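Local structure of flavodoxin (Fusobacterium nucleatum, 6OHK) at residues Ile7-Ala12 with Phe27-Asp32; Val19-Glu24 with Asn152-Arg157; Asn51-Thr56 with Gly159-Glu164. The protein binds flavin mononucleotide and transfers electrons, probably to several redox enzymes. The protein carries 1 engineered substitution. All coordinates share one frame; numbering follows the deposited sequence.

Contact 1 of 3, residues Ile7-Ala12 with Phe27-Asp32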
ATOM      1  N   ILE A   7       1.102  -3.067  13.808  1.00 10.03           N
ATOM      2  CA  ILE A   7       1.103  -2.829  12.370  1.00  9.62           C
ATOM      3  C   ILE A   7       2.065  -1.692  12.061  1.00  9.62           C
ATOM      4  O   ILE A   7       1.943  -0.597  12.607  1.00 10.91           O
ATOM      5  CB  ILE A   7      -0.311  -2.481  11.910  1.00 10.43           C
ATOM      6  CG1 ILE A   7      -1.279  -3.636  12.188  1.00 10.76           C
ATOM      7  CG2 ILE A   7      -0.309  -2.135  10.427  1.00 10.99           C
ATOM      8  CD1 ILE A   7      -2.740  -3.216  12.254  1.00 12.98           C
ATOM      9  N   GLY A   8       3.015  -1.955  11.187  1.00  8.53           N
ATOM     10  CA  GLY A   8       3.896  -0.905  10.689  1.00  8.53           C
ATOM     11  C   GLY A   8       3.356  -0.289   9.422  1.00  8.01           C
ATOM     12  O   GLY A   8       3.141  -1.006   8.441  1.00  8.27           O
ATOM     13  N   ILE A   9       3.124   1.013   9.440  1.00  8.59           N
ATOM     14  CA  ILE A   9       2.606   1.757   8.298  1.00  7.77           C
ATOM     15  C   ILE A   9       3.733   2.599   7.735  1.00  8.03           C
ATOM     16  O   ILE A   9       4.308   3.430   8.456  1.00  9.29           O
ATOM     17  CB  ILE A   9       1.435   2.650   8.724  1.00  8.60           C
ATOM     18  CG1 ILE A   9       0.361   1.842   9.450  1.00 10.14           C
ATOM     19  CG2 ILE A   9       0.885   3.395   7.518  1.00 10.15           C
ATOM     20  CD1 ILE A   9      -0.716   2.710  10.066  1.00 12.92           C
ATOM     21  N   PHE A  10       4.066   2.392   6.477  1.00  7.54           N
ATOM     22  CA  PHE A  10       5.179   3.076   5.820  1.00  7.36           C
ATOM     23  C   PHE A  10       4.647   3.783   4.585  1.00  7.55           C
ATOM     24  O   PHE A  10       3.962   3.156   3.781  1.00  7.86           O
ATOM     25  CB  PHE A  10       6.231   2.063   5.406  1.00  7.91           C
ATOM     26  CG  PHE A  10       6.939   1.442   6.594  1.00  8.24           C
ATOM     27  CD1 PHE A  10       6.366   0.393   7.328  1.00  8.11           C
ATOM     28  CD2 PHE A  10       8.152   1.944   7.021  1.00  8.65           C
ATOM     29  CE1 PHE A  10       6.989  -0.099   8.440  1.00  9.14           C
ATOM     30  CE2 PHE A  10       8.783   1.435   8.144  1.00  9.10           C
ATOM     31  CZ  PHE A  10       8.201   0.430   8.839  1.00  9.67           C
ATOM     32  N   TYR A  11       4.920   5.081   4.461  1.00  7.53           N
ATOM     33  CA  TYR A  11       4.377   5.860   3.351  1.00  7.49           C
ATOM     34  C   TYR A  11       5.428   6.814   2.817  1.00  7.77           C
ATOM     35  O   TYR A  11       6.433   7.092   3.468  1.00  8.77           O
ATOM     36  CB  TYR A  11       3.104   6.622   3.767  1.00  8.61           C
ATOM     37  CG  TYR A  11       3.393   7.809   4.618  1.00  9.68           C
ATOM     38  CD1 TYR A  11       3.600   7.683   5.981  1.00 10.93           C
ATOM     39  CD2 TYR A  11       3.495   9.086   4.057  1.00 10.74           C
ATOM     40  CE1 TYR A  11       3.911   8.783   6.763  1.00 12.95           C
ATOM     41  CE2 TYR A  11       3.813  10.190   4.842  1.00 13.67           C
ATOM     42  CZ  TYR A  11       4.016  10.019   6.190  1.00 12.79           C
ATOM     43  OH  TYR A  11       4.342  11.187   6.929  1.00 16.20           O
ATOM     44  N   ALA A  12       5.123   7.388   1.655  1.00  8.19           N
ATOM     45  CA  ALA A  12       5.840   8.526   1.118  1.00  8.73           C
ATOM     46  C   ALA A  12       4.818   9.472   0.533  1.00  8.43           C
ATOM     47  O   ALA A  12       3.717   9.068   0.188  1.00  9.14           O
ATOM     48  CB  ALA A  12       6.822   8.089   0.033  1.00 11.51           C
ATOM     49  N   PHE A  27      -7.029   6.162  11.695  1.00 11.09           N
ATOM     50  CA  PHE A  27      -8.309   6.256  12.383  1.00 11.30           C
ATOM     51  C   PHE A  27      -9.028   4.923  12.390  1.00 11.65           C
ATOM     52  O   PHE A  27      -9.588   4.509  13.418  1.00 12.11           O
ATOM     53  CB  PHE A  27      -9.169   7.352  11.762  1.00 12.39           C
ATOM     54  CG  PHE A  27     -10.492   7.478  12.442  1.00 14.58           C
ATOM     55  CD1 PHE A  27     -10.621   8.228  13.565  1.00 16.97           C
ATOM     56  CD2 PHE A  27     -11.566   6.781  11.985  1.00 15.42           C
ATOM     57  CE1 PHE A  27     -11.874   8.295  14.228  1.00 17.19           C
ATOM     58  CE2 PHE A  27     -12.792   6.832  12.640  1.00 20.27           C
ATOM     59  CZ  PHE A  27     -12.912   7.580  13.754  1.00 16.88           C
ATOM     60  N   PHE A  28      -9.052   4.213  11.270  1.00 11.60           N
ATOM     61  CA  PHE A  28      -9.693   2.904  11.259  1.00 13.65           C
ATOM     62  C   PHE A  28      -8.967   1.901  12.137  1.00 14.75           C
ATOM     63  O   PHE A  28      -9.609   0.944  12.615  1.00 18.85           O
ATOM     64  CB  PHE A  28      -9.808   2.366   9.838  1.00 16.91           C
ATOM     65  CG  PHE A  28     -10.845   3.045   9.022  1.00 17.09           C
ATOM     66  CD1 PHE A  28     -12.195   2.924   9.353  1.00 20.37           C
ATOM     67  CD2 PHE A  28     -10.497   3.787   7.900  1.00 17.54           C
ATOM     68  CE1 PHE A  28     -13.162   3.559   8.588  1.00 21.28           C
ATOM     69  CE2 PHE A  28     -11.460   4.420   7.141  1.00 20.90           C
ATOM     70  CZ  PHE A  28     -12.792   4.302   7.473  1.00 21.30           C
ATOM     71  N   LEU A  29      -7.685   2.102  12.400  1.00 12.77           N
ATOM     72  CA  LEU A  29      -6.902   1.289  13.342  1.00 14.54           C
ATOM     73  C   LEU A  29      -6.809   1.922  14.738  1.00 17.69           C
ATOM     74  O   LEU A  29      -5.872   1.623  15.505  1.00 19.75           O
ATOM     75  CB  LEU A  29      -5.484   1.124  12.826  1.00 13.72           C
ATOM     76  CG  LEU A  29      -5.330   0.419  11.513  1.00 12.13           C
ATOM     77  CD1 LEU A  29      -3.900   0.522  11.039  1.00 14.78           C
ATOM     78  CD2 LEU A  29      -5.771  -1.036  11.624  1.00 12.93           C
ATOM     79  N   LYS A  30      -7.777   2.772  15.093  1.00 17.99           N
ATOM     80  CA  LYS A  30      -7.684   3.549  16.332  1.00 24.32           C
ATOM     81  C   LYS A  30      -7.392   2.668  17.538  1.00 17.01           C
ATOM     82  O   LYS A  30      -6.634   3.065  18.430  1.00 32.54           O
ATOM     83  CB  LYS A  30      -9.006   4.276  16.615  1.00 33.36           C
ATOM     84  CG  LYS A  30      -9.272   5.564  15.864  1.00 45.58           C
ATOM     85  CD  LYS A  30      -9.668   6.700  16.785  1.00 54.79           C
ATOM     86  CE  LYS A  30      -8.477   7.562  17.154  1.00 48.05           C
ATOM     87  NZ  LYS A  30      -7.919   8.241  15.950  1.00 48.11           N
ATOM     88  N   LYS A  31      -8.056   1.522  17.636  1.00 19.22           N
ATOM     89  CA  LYS A  31      -7.996   0.641  18.803  1.00 25.09           C
ATOM     90  C   LYS A  31      -6.940  -0.456  18.696  1.00 26.01           C
ATOM     91  O   LYS A  31      -6.893  -1.351  19.548  1.00 24.41           O
ATOM     92  CB  LYS A  31      -9.357  -0.059  18.990  1.00 31.49           C
ATOM     93  CG  LYS A  31     -10.555   0.861  19.183  1.00 43.47           C
ATOM     94  CD  LYS A  31     -10.225   2.111  19.998  1.00 51.92           C
ATOM     95  CE  LYS A  31      -9.731   1.781  21.402  1.00 45.75           C
ATOM     96  NZ  LYS A  31      -9.134   2.980  22.059  1.00 57.12           N
ATOM     97  N   ASP A  32      -6.150  -0.444  17.648  1.00 15.01           N
ATOM     98  CA  ASP A  32      -5.131  -1.432  17.356  1.00 14.92           C
ATOM     99  C   ASP A  32      -3.783  -0.735  17.397  1.00 14.47           C
ATOM    100  O   ASP A  32      -3.677   0.440  17.041  1.00 20.31           O
ATOM    101  CB  ASP A  32      -5.349  -1.963  15.936  1.00 16.91           C
ATOM    102  CG  ASP A  32      -6.721  -2.580  15.752  1.00 24.96           C
ATOM    103  OD1 ASP A  32      -7.136  -3.370  16.619  1.00 24.11           O
ATOM    104  OD2 ASP A  32      -7.385  -2.272  14.740  1.00 26.88           O
TER
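Leu-29 reaches onto strand 7-11 and touches Ile-7 and Ile-9 with its two methyl groups. Its CB already points at the strand. CG lies anti to the carbonyl carbon and beside the backbone N (chi1 -62°), which carries the fork of the side chain further the same way. CB and CG stay more than 4.2 Å from the strand segment, and the touching is left to the branch ends. CD2 meets Ile-7 CD1 at 3.8 Å. CD1 comes to 4.0 Å from Ile-9 CD1 and also lies 4.1 Å from Ile-7 CD1. One leucine fork therefore serves two isoleucines, and both pairs meet tip to tip.

The isoleucines are two residues apart on the strand, so their side chains leave the same face of the sheet. Both send CG1 anti to the carbonyl carbon, and an extended second torsion (158° in Ile-7, 172° in Ile-9) brings each CD1 out toward Leu-29. The closest CA atoms, those of Ile-7 and Asp-32, are 8.1 Å from each other.

Leu-29 is the first residue to leave helical geometry after helix 17-28. It also opens a type I beta turn that runs to Asp-32, closed by a hydrogen bond from Asp-32 N to Leu-29 O of 3.0 Å. The turn leads into strand 34-38, which pairs with strand 7-11 in parallel. The contact thus lies within a beta-alpha-beta crossover unit, where the helix gives way to the unit's second strand. Phe-34 packs on both Leu-29 and Ile-9, and Ile-25 of the helix touches Ile-9.

No hydrogen bond or charge links the two segments. The three touching side chains are buried, so the attraction is dispersion and the exclusion of water, between methyl groups at ordinary van der Waals distance.

Contact 2 of 3, residues Val19-Glu24 with Asn152-Arg157; sequences VGIVDE and NLTPKR
This is a helix-to-helix contact between helix 17-28 and the N-terminal part of helix 154-166, partly buried. Ile-21 and Glu-24 face Thr-154 and Pro-155. Thr-154 CG2 is central: it lies 3.5 Å from Ile-21 CD1 and 3.7 Å from Glu-24 OE2. The methyl pair is tight, and Ile-21 looks strained, its chi2 of -28° being well off a staggered value. Ile-21 and Glu-24 both cross the threonine at about a right angle. CG2 is anti to the backbone N of Thr-154, which turns the methyl to the neighbouring helix while OG1 is hydrogen-bonded to OE2 of Glu-147. Glu-24 runs out extended beyond CG, and its carboxylate spans both residues of the other helix. OE1 rests 3.7 Å from Pro-155 CG, on the more exposed side. Ile-21 lies deeper, against Leu-145 of strand 139-145 and Glu-147. Its side chain is about 7 Å from the bound flavin mononucleotide, and it follows closely on the ligand-binding residues Thr-17 and Thr-18.

No hydrogen bond or salt bridge joins the segments. Carboxylate oxygens of Glu-24 meet carbon, though the N-terminal part of the helix might favour their charge through its dipole.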
ATOM      1  N   VAL A  19      -0.606  11.709   3.001  1.00 11.07           N
ATOM      2  CA  VAL A  19      -0.677  11.914   4.448  1.00 11.56           C
ATOM      3  C   VAL A  19      -2.107  11.789   4.924  1.00 12.54           C
ATOM      4  O   VAL A  19      -2.383  11.191   5.979  1.00 12.91           O
ATOM      5  CB  VAL A  19      -0.082  13.294   4.824  1.00 13.53           C
ATOM      6  CG1 VAL A  19      -0.308  13.629   6.309  1.00 19.32           C
ATOM      7  CG2 VAL A  19       1.387  13.358   4.476  1.00 17.79           C
ATOM      8  N   GLY A  20      -3.038  12.378   4.185  1.00 12.12           N
ATOM      9  CA  GLY A  20      -4.419  12.290   4.562  1.00 13.55           C
ATOM     10  C   GLY A  20      -4.924  10.872   4.540  1.00 12.26           C
ATOM     11  O   GLY A  20      -5.715  10.480   5.395  1.00 13.75           O
ATOM     12  N   ILE A  21      -4.504  10.090   3.542  1.00 10.74           N
ATOM     13  CA  ILE A  21      -4.885   8.686   3.472  1.00 10.30           C
ATOM     14  C   ILE A  21      -4.344   7.934   4.679  1.00  9.09           C
ATOM     15  O   ILE A  21      -5.043   7.114   5.278  1.00 10.24           O
ATOM     16  CB  ILE A  21      -4.390   8.067   2.146  1.00 10.20           C
ATOM     17  CG1 ILE A  21      -5.193   8.534   0.935  1.00 15.59           C
ATOM     18  CG2 ILE A  21      -4.322   6.556   2.218  1.00 11.71           C
ATOM     19  CD1 ILE A  21      -6.575   8.930   1.121  1.00 27.22           C
ATOM     20  N   VAL A  22      -3.099   8.194   5.055  1.00  8.63           N
ATOM     21  CA  VAL A  22      -2.538   7.547   6.222  1.00  9.58           C
ATOM     22  C   VAL A  22      -3.320   7.921   7.465  1.00  9.25           C
ATOM     23  O   VAL A  22      -3.574   7.070   8.322  1.00 10.37           O
ATOM     24  CB  VAL A  22      -1.041   7.870   6.327  1.00  9.78           C
ATOM     25  CG1 VAL A  22      -0.456   7.467   7.690  1.00 12.51           C
ATOM     26  CG2 VAL A  22      -0.303   7.214   5.179  1.00 11.71           C
ATOM     27  N   ASP A  23      -3.725   9.179   7.591  1.00 11.09           N
ATOM     28  CA  ASP A  23      -4.556   9.576   8.727  1.00 11.35           C
ATOM     29  C   ASP A  23      -5.866   8.806   8.770  1.00 12.00           C
ATOM     30  O   ASP A  23      -6.332   8.418   9.852  1.00 12.69           O
ATOM     31  CB  ASP A  23      -4.848  11.076   8.670  1.00 16.92           C
ATOM     32  CG  ASP A  23      -3.651  11.929   9.031  1.00 28.09           C
ATOM     33  OD1 ASP A  23      -2.708  11.422   9.682  1.00 31.26           O
ATOM     34  OD2 ASP A  23      -3.672  13.131   8.672  1.00 38.79           O
ATOM     35  N   GLU A  24      -6.472   8.550   7.618  1.00 11.06           N
ATOM     36  CA  GLU A  24      -7.685   7.746   7.582  1.00 12.29           C
ATOM     37  C   GLU A  24      -7.417   6.306   7.991  1.00 10.59           C
ATOM     38  O   GLU A  24      -8.200   5.710   8.751  1.00 11.82           O
ATOM     39  CB  GLU A  24      -8.327   7.820   6.192  1.00 14.33           C
ATOM     40  CG  GLU A  24      -8.757   9.237   5.863  1.00 21.60           C
ATOM     41  CD  GLU A  24      -9.469   9.417   4.534  1.00 35.18           C
ATOM     42  OE1 GLU A  24     -10.667   9.089   4.471  1.00 30.41           O
ATOM     43  OE2 GLU A  24      -8.842   9.918   3.569  1.00 24.27           O
ATOM     44  N   ASN A 152     -14.753  10.780  -2.841  1.00 13.64           N
ATOM     45  CA  ASN A 152     -15.839  10.400  -1.956  1.00 15.04           C
ATOM     46  C   ASN A 152     -15.870   8.920  -1.673  1.00 16.70           C
ATOM     47  O   ASN A 152     -16.507   8.504  -0.698  1.00 17.64           O
ATOM     48  CB  ASN A 152     -17.174  10.832  -2.533  1.00 18.58           C
ATOM     49  CG  ASN A 152     -17.326  12.331  -2.556  1.00 26.79           C
ATOM     50  OD1 ASN A 152     -16.767  13.041  -1.714  1.00 36.29           O
ATOM     51  ND2 ASN A 152     -18.095  12.826  -3.520  1.00 39.06           N
ATOM     52  N   LEU A 153     -15.213   8.121  -2.499  1.00 13.33           N
ATOM     53  CA  LEU A 153     -15.160   6.683  -2.310  1.00 14.14           C
ATOM     54  C   LEU A 153     -14.052   6.260  -1.366  1.00 12.30           C
ATOM     55  O   LEU A 153     -14.051   5.116  -0.917  1.00 13.21           O
ATOM     56  CB  LEU A 153     -14.952   6.004  -3.662  1.00 12.52           C
ATOM     57  CG  LEU A 153     -16.035   6.265  -4.705  1.00 15.60           C
ATOM     58  CD1 LEU A 153     -15.839   5.443  -5.960  1.00 16.90           C
ATOM     59  CD2 LEU A 153     -17.446   6.036  -4.157  1.00 23.15           C
ATOM     60  N   THR A 154     -13.142   7.146  -1.030  1.00 12.67           N
ATOM     61  CA  THR A 154     -11.961   6.736  -0.274  1.00 13.25           C
ATOM     62  C   THR A 154     -12.307   6.216   1.097  1.00 14.93           C
ATOM     63  O   THR A 154     -11.766   5.158   1.483  1.00 13.49           O
ATOM     64  CB  THR A 154     -10.965   7.888  -0.235  1.00 12.87           C
ATOM     65  OG1 THR A 154     -10.404   8.028  -1.548  1.00 13.41           O
ATOM     66  CG2 THR A 154      -9.852   7.629   0.777  1.00 14.58           C
ATOM     67  N   PRO A 155     -13.140   6.881   1.897  1.00 13.62           N
ATOM     68  CA  PRO A 155     -13.367   6.350   3.254  1.00 15.59           C
ATOM     69  C   PRO A 155     -13.897   4.932   3.274  1.00 16.48           C
ATOM     70  O   PRO A 155     -13.411   4.106   4.069  1.00 15.55           O
ATOM     71  CB  PRO A 155     -14.356   7.353   3.862  1.00 18.27           C
ATOM     72  CG  PRO A 155     -14.067   8.622   3.132  1.00 20.06           C
ATOM     73  CD  PRO A 155     -13.695   8.235   1.730  1.00 16.22           C
ATOM     74  N   LYS A 156     -14.898   4.602   2.462  1.00 14.90           N
ATOM     75  CA  LYS A 156     -15.409   3.237   2.441  1.00 15.67           C
ATOM     76  C   LYS A 156     -14.382   2.274   1.866  1.00 13.28           C
ATOM     77  O   LYS A 156     -14.243   1.129   2.337  1.00 13.63           O
ATOM     78  CB  LYS A 156     -16.718   3.156   1.656  1.00 19.53           C
ATOM     79  CG  LYS A 156     -17.246   1.741   1.480  1.00 24.46           C
ATOM     80  CD  LYS A 156     -18.598   1.737   0.787  1.00 33.43           C
ATOM     81  CE  LYS A 156     -19.507   0.663   1.359  1.00 43.79           C
ATOM     82  NZ  LYS A 156     -18.927  -0.700   1.236  1.00 33.47           N
ATOM     83  N   ARG A 157     -13.641   2.714   0.845  1.00 11.99           N
ATOM     84  CA  ARG A 157     -12.616   1.836   0.291  1.00 11.69           C
ATOM     85  C   ARG A 157     -11.602   1.459   1.353  1.00 10.43           C
ATOM     86  O   ARG A 157     -11.258   0.275   1.504  1.00 10.47           O
ATOM     87  CB  ARG A 157     -11.925   2.479  -0.901  1.00 11.54           C
ATOM     88  CG  ARG A 157     -12.738   2.434  -2.179  1.00 11.24           C
ATOM     89  CD  ARG A 157     -12.104   3.201  -3.306  1.00 11.09           C
ATOM     90  NE  ARG A 157     -12.775   2.922  -4.567  1.00 11.69           N
ATOM     91  CZ  ARG A 157     -12.565   3.602  -5.686  1.00 11.04           C
ATOM     92  NH1 ARG A 157     -11.786   4.665  -5.703  1.00 11.14           N
ATOM     93  NH2 ARG A 157     -13.148   3.205  -6.799  1.00 11.75           N
TER

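Contact 3 of 3, residues Asn51-Thr56 with Gly159-Glu164; sequences NLILVT and GDWITE
The indole of Trp-161 is met at its edge, near the ring plane, by CG2 of Ile-53. The methyl lies 4.1 Å from CZ3 and 4.2 Å from CH2, both on the outer edge of the six-membered ring. The two side chains slide past each other in opposite directions. Neither face of the indole is used by the strand segment. Val-88 of strand 84-90 and Thr-122 also touch this side chain, and NE1 donates a hydrogen bond to Gly-120 O. That bond holds the nitrogen side, and the six-membered ring meets Ile-53. The tryptophan CG is anti to the backbone N (chi1 -174°), and the ring extends from the helix toward the sheet.

Ile-53 uses its other branch for Ile-162. The two CD1 methyls are 3.9 Å apart, and the side chains cross at about a right angle. The CB of Ile-162 points neither toward the strand nor away from it, and its chi2 of -68° brings CD1 to Ile-53. Ile-25 of helix 17-28 packs on both isoleucines. All three touching residues are buried.

Helix 154-166 covers a face of the central sheet next to helix 17-28, as in the three-layer alpha-beta-alpha sandwich of the flavodoxin fold.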
ATOM      1  N   ASN A  51       3.153  -7.376  10.591  1.00  9.39           N
ATOM      2  CA  ASN A  51       2.002  -6.847   9.892  1.00  9.26           C
ATOM      3  C   ASN A  51       2.397  -5.494   9.327  1.00  8.54           C
ATOM      4  O   ASN A  51       2.879  -4.642  10.078  1.00  9.42           O
ATOM      5  CB  ASN A  51       0.847  -6.637  10.873  1.00 10.31           C
ATOM      6  CG  ASN A  51       0.366  -7.924  11.493  1.00 10.09           C
ATOM      7  OD1 ASN A  51       0.393  -8.967  10.845  1.00 11.05           O
ATOM      8  ND2 ASN A  51      -0.096  -7.853  12.744  1.00 11.02           N
ATOM      9  N   LEU A  52       2.206  -5.289   8.022  1.00  7.98           N
ATOM     10  CA  LEU A  52       2.667  -4.087   7.338  1.00  8.16           C
ATOM     11  C   LEU A  52       1.603  -3.541   6.415  1.00  7.50           C
ATOM     12  O   LEU A  52       0.880  -4.288   5.756  1.00  8.61           O
ATOM     13  CB  LEU A  52       3.877  -4.438   6.481  1.00  8.29           C
ATOM     14  CG  LEU A  52       5.169  -4.720   7.238  1.00  9.79           C
ATOM     15  CD1 LEU A  52       6.160  -5.424   6.332  1.00 12.76           C
ATOM     16  CD2 LEU A  52       5.791  -3.444   7.771  1.00 10.04           C
ATOM     17  N   ILE A  53       1.547  -2.217   6.350  1.00  7.88           N
ATOM     18  CA  ILE A  53       0.796  -1.490   5.326  1.00  7.21           C
ATOM     19  C   ILE A  53       1.767  -0.537   4.650  1.00  7.24           C
ATOM     20  O   ILE A  53       2.348   0.331   5.318  1.00  8.22           O
ATOM     21  CB  ILE A  53      -0.377  -0.724   5.948  1.00  7.50           C
ATOM     22  CG1 ILE A  53      -1.360  -1.685   6.613  1.00  8.60           C
ATOM     23  CG2 ILE A  53      -1.060   0.160   4.887  1.00  9.11           C
ATOM     24  CD1 ILE A  53      -2.463  -0.993   7.408  1.00  9.74           C
ATOM     25  N   LEU A  54       1.986  -0.713   3.356  1.00  7.37           N
ATOM     26  CA  LEU A  54       2.935   0.091   2.583  1.00  7.15           C
ATOM     27  C   LEU A  54       2.148   0.928   1.598  1.00  7.52           C
ATOM     28  O   LEU A  54       1.325   0.394   0.856  1.00  8.54           O
ATOM     29  CB  LEU A  54       3.920  -0.806   1.823  1.00  8.01           C
ATOM     30  CG  LEU A  54       4.554  -1.943   2.622  1.00  8.86           C
ATOM     31  CD1 LEU A  54       5.550  -2.674   1.727  1.00 10.58           C
ATOM     32  CD2 LEU A  54       5.231  -1.497   3.901  1.00  8.50           C
ATOM     33  N   VAL A  55       2.363   2.238   1.623  1.00  7.01           N
ATOM     34  CA  VAL A  55       1.529   3.210   0.913  1.00  7.88           C
ATOM     35  C   VAL A  55       2.405   4.069   0.017  1.00  7.86           C
ATOM     36  O   VAL A  55       3.409   4.627   0.463  1.00  8.13           O
ATOM     37  CB  VAL A  55       0.791   4.112   1.916  1.00  8.71           C
ATOM     38  CG1 VAL A  55      -0.183   5.021   1.180  1.00  9.64           C
ATOM     39  CG2 VAL A  55       0.116   3.312   3.020  1.00  8.85           C
ATOM     40  N   THR A  56       2.017   4.210  -1.241  1.00  7.69           N
ATOM     41  CA  THR A  56       2.727   5.127  -2.131  1.00  7.61           C
ATOM     42  C   THR A  56       1.797   5.772  -3.149  1.00  8.45           C
ATOM     43  O   THR A  56       0.947   5.092  -3.720  1.00  8.76           O
ATOM     44  CB  THR A  56       3.895   4.433  -2.862  1.00  9.36           C
ATOM     45  OG1 THR A  56       4.675   5.409  -3.573  1.00  9.02           O
ATOM     46  CG2 THR A  56       3.414   3.341  -3.824  1.00 10.44           C
ATOM     47  N   GLY A 159     -11.958   1.705   4.772  1.00 12.67           N
ATOM     48  CA  GLY A 159     -12.546   0.972   5.891  1.00 13.18           C
ATOM     49  C   GLY A 159     -12.798  -0.480   5.555  1.00 12.87           C
ATOM     50  O   GLY A 159     -12.514  -1.374   6.354  1.00 13.53           O
ATOM     51  N   ASP A 160     -13.338  -0.744   4.372  1.00 13.23           N
ATOM     52  CA  ASP A 160     -13.580  -2.115   3.972  1.00 13.20           C
ATOM     53  C   ASP A 160     -12.276  -2.886   3.845  1.00 11.72           C
ATOM     54  O   ASP A 160     -12.195  -4.064   4.199  1.00 13.10           O
ATOM     55  CB  ASP A 160     -14.271  -2.157   2.613  1.00 14.46           C
ATOM     56  CG  ASP A 160     -15.721  -1.727   2.649  1.00 19.61           C
ATOM     57  OD1 ASP A 160     -16.301  -1.537   3.741  1.00 20.22           O
ATOM     58  OD2 ASP A 160     -16.268  -1.584   1.524  1.00 20.11           O
ATOM     59  N   TRP A 161     -11.244  -2.240   3.298  1.00 11.07           N
ATOM     60  CA  TRP A 161      -9.967  -2.918   3.092  1.00  9.67           C
ATOM     61  C   TRP A 161      -9.274  -3.244   4.413  1.00 10.83           C
ATOM     62  O   TRP A 161      -8.728  -4.332   4.586  1.00 10.94           O
ATOM     63  CB  TRP A 161      -9.099  -2.012   2.226  1.00  9.92           C
ATOM     64  CG  TRP A 161      -7.803  -2.576   1.780  1.00  9.63           C
ATOM     65  CD1 TRP A 161      -7.616  -3.486   0.784  1.00 10.55           C
ATOM     66  CD2 TRP A 161      -6.502  -2.253   2.279  1.00  9.23           C
ATOM     67  NE1 TRP A 161      -6.286  -3.742   0.619  1.00 10.73           N
ATOM     68  CE2 TRP A 161      -5.576  -3.012   1.534  1.00  9.05           C
ATOM     69  CE3 TRP A 161      -6.035  -1.414   3.280  1.00  9.77           C
ATOM     70  CZ2 TRP A 161      -4.205  -2.910   1.730  1.00  9.76           C
ATOM     71  CZ3 TRP A 161      -4.660  -1.343   3.476  1.00 10.28           C
ATOM     72  CH2 TRP A 161      -3.786  -2.084   2.702  1.00  9.72           C
ATOM     73  N   ILE A 162      -9.285  -2.292   5.343  1.00 10.33           N
ATOM     74  CA  ILE A 162      -8.689  -2.547   6.655  1.00 10.74           C
ATOM     75  C   ILE A 162      -9.385  -3.729   7.331  1.00 12.53           C
ATOM     76  O   ILE A 162      -8.734  -4.609   7.917  1.00 12.07           O
ATOM     77  CB  ILE A 162      -8.721  -1.273   7.513  1.00 11.19           C
ATOM     78  CG1 ILE A 162      -7.782  -0.209   6.948  1.00 11.28           C
ATOM     79  CG2 ILE A 162      -8.405  -1.568   8.976  1.00 13.06           C
ATOM     80  CD1 ILE A 162      -6.303  -0.527   7.034  1.00 14.04           C
ATOM     81  N   THR A 163     -10.716  -3.787   7.241  1.00 12.36           N
ATOM     82  CA  THR A 163     -11.431  -4.918   7.826  1.00 12.59           C
ATOM     83  C   THR A 163     -10.964  -6.232   7.224  1.00 13.63           C
ATOM     84  O   THR A 163     -10.776  -7.229   7.944  1.00 14.58           O
ATOM     85  CB  THR A 163     -12.928  -4.715   7.633  1.00 14.48           C
ATOM     86  OG1 THR A 163     -13.326  -3.579   8.393  1.00 18.03           O
ATOM     87  CG2 THR A 163     -13.756  -5.904   8.076  1.00 18.41           C
ATOM     88  N   GLU A 164     -10.764  -6.273   5.904  1.00 13.45           N
ATOM     89  CA  GLU A 164     -10.327  -7.498   5.263  1.00 13.07           C
ATOM     90  C   GLU A 164      -8.918  -7.883   5.665  1.00 12.95           C
ATOM     91  O   GLU A 164      -8.662  -9.048   5.987  1.00 14.07           O
ATOM     92  CB  GLU A 164     -10.431  -7.392   3.749  1.00 16.32           C
ATOM     93  CG  GLU A 164     -11.859  -7.400   3.231  1.00 29.24           C
ATOM     94  CD  GLU A 164     -12.702  -8.517   3.837  1.00 43.93           C
ATOM     95  OE1 GLU A 164     -13.724  -8.203   4.491  1.00 30.90           O
ATOM     96  OE2 GLU A 164     -12.323  -9.698   3.675  1.00 46.08           O
TER

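How the contacts relate
The three contacts share four elements of one flavodoxin domain. Contact 1 and contact 3 have centres 8 Å apart and rest on neighbouring parallel strands, 7-11 and 51-59. A backbone hydrogen bond from Ile-53 N to Gly-8 O links these strands, and probably one from Val-55 N to Phe-10 O. Contacts 1 and 2 both use helix 17-28, with centres 12 Å apart. Contacts 2 and 3 follow each other on the C-terminal helix, with centres 11 Å apart. Along the chain, contact 1 closes before contact 3 opens, while contact 2 crosses both. Contact 1 packs the N-terminal beta-alpha-beta unit internally, contact 2 joins helix 154-166 to helix 17-28, and contact 3 seats the same helix on strand 51-59. The contact 2 end lies toward the flavin.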